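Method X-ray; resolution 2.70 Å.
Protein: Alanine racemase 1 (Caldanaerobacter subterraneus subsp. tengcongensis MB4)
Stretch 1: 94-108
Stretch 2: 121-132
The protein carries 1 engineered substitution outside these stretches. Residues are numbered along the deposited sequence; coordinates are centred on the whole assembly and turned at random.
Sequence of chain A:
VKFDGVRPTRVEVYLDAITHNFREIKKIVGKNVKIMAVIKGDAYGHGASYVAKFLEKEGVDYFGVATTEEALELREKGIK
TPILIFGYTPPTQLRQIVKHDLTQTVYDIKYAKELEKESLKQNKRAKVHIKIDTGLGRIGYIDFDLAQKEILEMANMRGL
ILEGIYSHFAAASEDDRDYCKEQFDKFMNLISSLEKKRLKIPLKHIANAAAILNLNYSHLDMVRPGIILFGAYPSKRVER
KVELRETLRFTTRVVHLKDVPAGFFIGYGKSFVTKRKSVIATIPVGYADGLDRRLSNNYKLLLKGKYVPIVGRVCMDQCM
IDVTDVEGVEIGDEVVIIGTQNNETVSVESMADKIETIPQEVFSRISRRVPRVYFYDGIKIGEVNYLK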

# COMPACT_ATOMS: atom_id res chain seq x y z
N LEU A 94 11.91 14.87 19.09
CA LEU A 94 12.49 14.21 20.25
C LEU A 94 11.63 14.34 21.50
O LEU A 94 11.71 13.50 22.40
CB LEU A 94 13.89 14.75 20.54
CG LEU A 94 15.01 14.26 19.61
CD1 LEU A 94 16.31 14.97 19.95
CD2 LEU A 94 15.18 12.75 19.68
N ARG A 95 10.81 15.39 21.57
CA ARG A 95 9.96 15.61 22.73
C ARG A 95 9.01 14.44 22.97
O ARG A 95 8.77 14.04 24.10
CB ARG A 95 9.16 16.92 22.57
CG ARG A 95 8.48 17.39 23.85
CD ARG A 95 7.89 18.78 23.71
NE ARG A 95 6.65 18.78 22.93
CZ ARG A 95 5.45 18.42 23.39
NH1 ARG A 95 5.30 18.01 24.64
NH2 ARG A 95 4.40 18.46 22.58
N GLN A 96 8.51 13.87 21.87
CA GLN A 96 7.47 12.85 21.93
C GLN A 96 7.98 11.51 22.46
O GLN A 96 7.33 10.88 23.30
CB GLN A 96 6.85 12.66 20.54
CG GLN A 96 6.22 13.91 19.95
CD GLN A 96 5.06 14.44 20.78
OE1 GLN A 96 3.92 14.01 20.61
NE2 GLN A 96 5.36 15.37 21.68
N ILE A 97 9.14 11.08 21.98
CA ILE A 97 9.74 9.81 22.41
C ILE A 97 10.13 9.80 23.89
O ILE A 97 10.06 8.77 24.56
CB ILE A 97 10.95 9.39 21.55
CG1 ILE A 97 12.04 10.47 21.55
CG2 ILE A 97 10.50 9.09 20.12
CD1 ILE A 97 13.34 10.02 20.91
N VAL A 98 10.54 10.96 24.40
CA VAL A 98 10.85 11.12 25.82
C VAL A 98 9.56 11.14 26.64
O VAL A 98 9.49 10.54 27.72
CB VAL A 98 11.65 12.41 26.08
CG1 VAL A 98 11.84 12.64 27.57
CG2 VAL A 98 13.00 12.35 25.38
N LYS A 99 8.54 11.84 26.13
CA LYS A 99 7.26 11.99 26.82
C LYS A 99 6.55 10.65 27.02
O LYS A 99 6.08 10.35 28.12
CB LYS A 99 6.35 12.95 26.05
CG LYS A 99 5.10 13.38 26.80
CD LYS A 99 4.35 14.44 26.02
CE LYS A 99 3.10 14.91 26.76
NZ LYS A 99 2.23 15.75 25.89
N HIS A 100 6.50 9.85 25.96
CA HIS A 100 5.77 8.58 25.99
C HIS A 100 6.68 7.38 26.24
O HIS A 100 6.27 6.23 26.05
CB HIS A 100 4.95 8.42 24.71
CG HIS A 100 3.84 9.43 24.58
ND1 HIS A 100 3.91 10.51 23.72
CD2 HIS A 100 2.65 9.52 25.21
CE1 HIS A 100 2.80 11.22 23.82
NE2 HIS A 100 2.02 10.64 24.72
N ASP A 101 7.92 7.65 26.66
CA ASP A 101 8.83 6.63 27.14
C ASP A 101 9.08 5.55 26.09
O ASP A 101 8.72 4.38 26.26
CB ASP A 101 8.30 6.03 28.45
CG ASP A 101 9.33 5.17 29.16
OD1 ASP A 101 10.53 5.48 29.06
OD2 ASP A 101 8.93 4.18 29.82
N LEU A 102 9.70 5.96 24.98
CA LEU A 102 10.00 5.06 23.88
C LEU A 102 11.51 4.86 23.76
O LEU A 102 12.27 5.82 23.83
CB LEU A 102 9.44 5.61 22.57
CG LEU A 102 7.91 5.73 22.50
CD1 LEU A 102 7.49 6.53 21.27
CD2 LEU A 102 7.25 4.36 22.49
N THR A 103 11.92 3.61 23.59
CA THR A 103 13.33 3.29 23.43
C THR A 103 13.78 3.71 22.03
O THR A 103 13.09 3.46 21.04
CB THR A 103 13.58 1.78 23.64
OG1 THR A 103 12.87 1.34 24.80
CG2 THR A 103 15.06 1.49 23.81
N GLN A 104 14.95 4.35 21.96
CA GLN A 104 15.48 4.89 20.72
C GLN A 104 16.81 4.26 20.34
O GLN A 104 17.65 3.97 21.20
CB GLN A 104 15.65 6.41 20.85
CG GLN A 104 16.16 7.11 19.59
CD GLN A 104 15.22 6.97 18.41
OE1 GLN A 104 14.00 7.12 18.55
NE2 GLN A 104 15.77 6.67 17.24
N THR A 105 17.01 4.06 19.04
CA THR A 105 18.26 3.56 18.51
C THR A 105 19.27 4.70 18.39
O THR A 105 18.93 5.79 17.93
CB THR A 105 18.04 2.90 17.14
OG1 THR A 105 17.19 1.76 17.30
CG2 THR A 105 19.36 2.46 16.53
N VAL A 106 20.51 4.44 18.80
CA VAL A 106 21.57 5.45 18.77
C VAL A 106 22.90 4.84 18.31
O VAL A 106 23.29 3.77 18.76
CB VAL A 106 21.79 6.08 20.17
CG1 VAL A 106 22.83 7.19 20.10
CG2 VAL A 106 20.47 6.61 20.73
N TYR A 107 23.58 5.53 17.39
CA TYR A 107 24.91 5.13 16.96
C TYR A 107 25.82 6.32 16.61
O TYR A 107 26.67 6.23 15.73
CB TYR A 107 24.83 4.14 15.79
CG TYR A 107 23.95 4.60 14.64
CD1 TYR A 107 24.47 5.36 13.60
CD2 TYR A 107 22.60 4.27 14.60
CE1 TYR A 107 23.67 5.79 12.56
CE2 TYR A 107 21.79 4.69 13.56
CZ TYR A 107 22.33 5.45 12.54
OH TYR A 107 21.53 5.87 11.50
N ASP A 108 25.62 7.44 17.30
CA ASP A 108 26.57 8.55 17.28
C ASP A 108 26.34 9.46 18.49
O ASP A 108 25.22 9.59 18.98
CB ASP A 108 26.49 9.35 15.96
CG ASP A 108 25.23 10.17 15.84
OD1 ASP A 108 24.13 9.59 15.90
OD2 ASP A 108 25.35 11.40 15.67
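Stretch 2 121-132: KQNKRAKVHIKI

Stretch 1 runs from a helix, through a turn at His 100 and Asp 101, into a strand that ends at Val 106. Stretch 2 enters from the end of a helix, turns at Asn 123 with positive phi, and extends as a strand from Ala 126. The two strands are parallel neighbours; their axes cross at -38° and approach to 4.6 Å.

On the helix, Gln 122 lies beside Arg 95, Val 98 and Lys 99. Val 98 points toward stretch 2. Val 98 CG2 is 4.5 Å from Ala 126 CB. Asp 101 OD2 forms a salt bridge with Lys 127 NZ at 3.2 Å.

Thr 103 CG2 packs 3.4 Å from His 129 CD2. Gln 104 and Val 106 each use both N and O toward stretch 2, as one strand of a parallel pair does at alternate residues. Gln 104 N donates to Lys 127 O at 3.2 Å, and Gln 104 O accepts from His 129 N at 3.0 Å. Thr 105 pairs with His 129, and both side chains lie on one face of the sheet. Val 106 N donates to His 129 O at 3.1 Å. Lys 131 N donates weakly to Val 106 O, 3.3 Å. On the other face, Val 106 CG2 meets Val 128 CG1 at 3.7 Å. Tyr 107 CB ends the contact, 3.7 Å from Lys 131 O.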

# COMPACT_ATOMS: atom_id res chain seq x y z
N LYS A 121 15.40 17.98 30.17
CA LYS A 121 14.41 19.04 30.07
C LYS A 121 13.02 18.61 30.58
O LYS A 121 12.25 19.44 31.05
CB LYS A 121 14.31 19.51 28.61
CG LYS A 121 13.44 20.73 28.38
CD LYS A 121 13.61 21.24 26.96
CE LYS A 121 12.54 22.25 26.59
NZ LYS A 121 12.63 22.65 25.16
N GLN A 122 12.72 17.32 30.48
CA GLN A 122 11.45 16.78 30.98
C GLN A 122 11.61 15.98 32.28
O GLN A 122 10.63 15.44 32.80
CB GLN A 122 10.81 15.89 29.92
CG GLN A 122 10.42 16.63 28.65
CD GLN A 122 9.79 15.71 27.62
OE1 GLN A 122 10.05 15.84 26.42
NE2 GLN A 122 8.95 14.79 28.07
N ASN A 123 12.83 15.92 32.80
CA ASN A 123 13.14 15.23 34.06
C ASN A 123 12.82 13.73 34.04
O ASN A 123 12.46 13.15 35.06
CB ASN A 123 12.44 15.92 35.24
CG ASN A 123 12.63 17.43 35.24
OD1 ASN A 123 11.67 18.19 35.22
ND2 ASN A 123 13.89 17.86 35.26
N LYS A 124 12.96 13.13 32.86
CA LYS A 124 12.80 11.68 32.67
C LYS A 124 14.10 11.14 32.11
O LYS A 124 15.01 11.90 31.77
CB LYS A 124 11.63 11.37 31.72
CG LYS A 124 10.27 11.83 32.23
CD LYS A 124 9.15 11.57 31.23
CE LYS A 124 8.44 10.23 31.46
NZ LYS A 124 9.29 9.05 31.15
N ARG A 125 14.20 9.81 32.00
CA ARG A 125 15.40 9.17 31.48
C ARG A 125 15.07 8.40 30.20
O ARG A 125 14.20 7.53 30.19
CB ARG A 125 16.00 8.23 32.53
CG ARG A 125 16.08 8.84 33.93
CD ARG A 125 17.39 8.52 34.63
NE ARG A 125 17.61 7.09 34.85
CZ ARG A 125 18.76 6.55 35.25
NH1 ARG A 125 19.83 7.32 35.48
NH2 ARG A 125 18.85 5.24 35.42
N ALA A 126 15.77 8.73 29.11
CA ALA A 126 15.49 8.15 27.79
C ALA A 126 16.25 6.84 27.58
O ALA A 126 17.47 6.84 27.43
CB ALA A 126 15.84 9.15 26.69
N LYS A 127 15.51 5.74 27.56
CA LYS A 127 16.09 4.43 27.28
C LYS A 127 16.64 4.40 25.85
O LYS A 127 16.01 4.92 24.94
CB LYS A 127 15.04 3.33 27.46
CG LYS A 127 14.64 3.11 28.92
CD LYS A 127 13.50 2.11 29.07
CE LYS A 127 12.14 2.79 29.00
NZ LYS A 127 11.01 1.86 29.33
N VAL A 128 17.83 3.82 25.67
CA VAL A 128 18.43 3.71 24.34
C VAL A 128 19.13 2.37 24.13
O VAL A 128 19.68 1.79 25.06
CB VAL A 128 19.46 4.83 24.05
CG1 VAL A 128 18.78 6.18 23.95
CG2 VAL A 128 20.56 4.85 25.10
N HIS A 129 19.08 1.90 22.88
CA HIS A 129 19.78 0.69 22.45
C HIS A 129 20.81 1.08 21.40
O HIS A 129 20.48 1.81 20.46
CB HIS A 129 18.78 -0.30 21.85
CG HIS A 129 17.98 -1.05 22.87
ND1 HIS A 129 17.42 -2.28 22.62
CD2 HIS A 129 17.65 -0.74 24.15
CE1 HIS A 129 16.78 -2.70 23.69
NE2 HIS A 129 16.90 -1.79 24.64
N ILE A 130 22.01 0.57 21.52
CA ILE A 130 23.06 0.93 20.60
C ILE A 130 23.14 -0.03 19.42
O ILE A 130 23.19 -1.21 19.61
CB ILE A 130 24.39 1.03 21.36
CG1 ILE A 130 24.29 2.03 22.49
CG2 ILE A 130 25.51 1.45 20.45
CD1 ILE A 130 23.79 3.39 22.08
N LYS A 131 23.15 0.49 18.20
CA LYS A 131 23.22 -0.38 17.04
C LYS A 131 24.62 -0.50 16.53
O LYS A 131 25.31 0.47 16.36
CB LYS A 131 22.27 0.04 15.90
CG LYS A 131 22.56 -0.57 14.53
CD LYS A 131 21.72 -1.78 14.14
CE LYS A 131 22.00 -2.26 12.71
NZ LYS A 131 20.90 -2.28 11.69
N ILE A 132 25.01 -1.74 16.28
CA ILE A 132 26.31 -2.03 15.76
C ILE A 132 26.24 -2.62 14.37
O ILE A 132 25.47 -3.52 14.11
CB ILE A 132 27.04 -3.00 16.70
CG1 ILE A 132 26.93 -2.52 18.13
CG2 ILE A 132 28.50 -3.11 16.33
CD1 ILE A 132 27.66 -1.23 18.39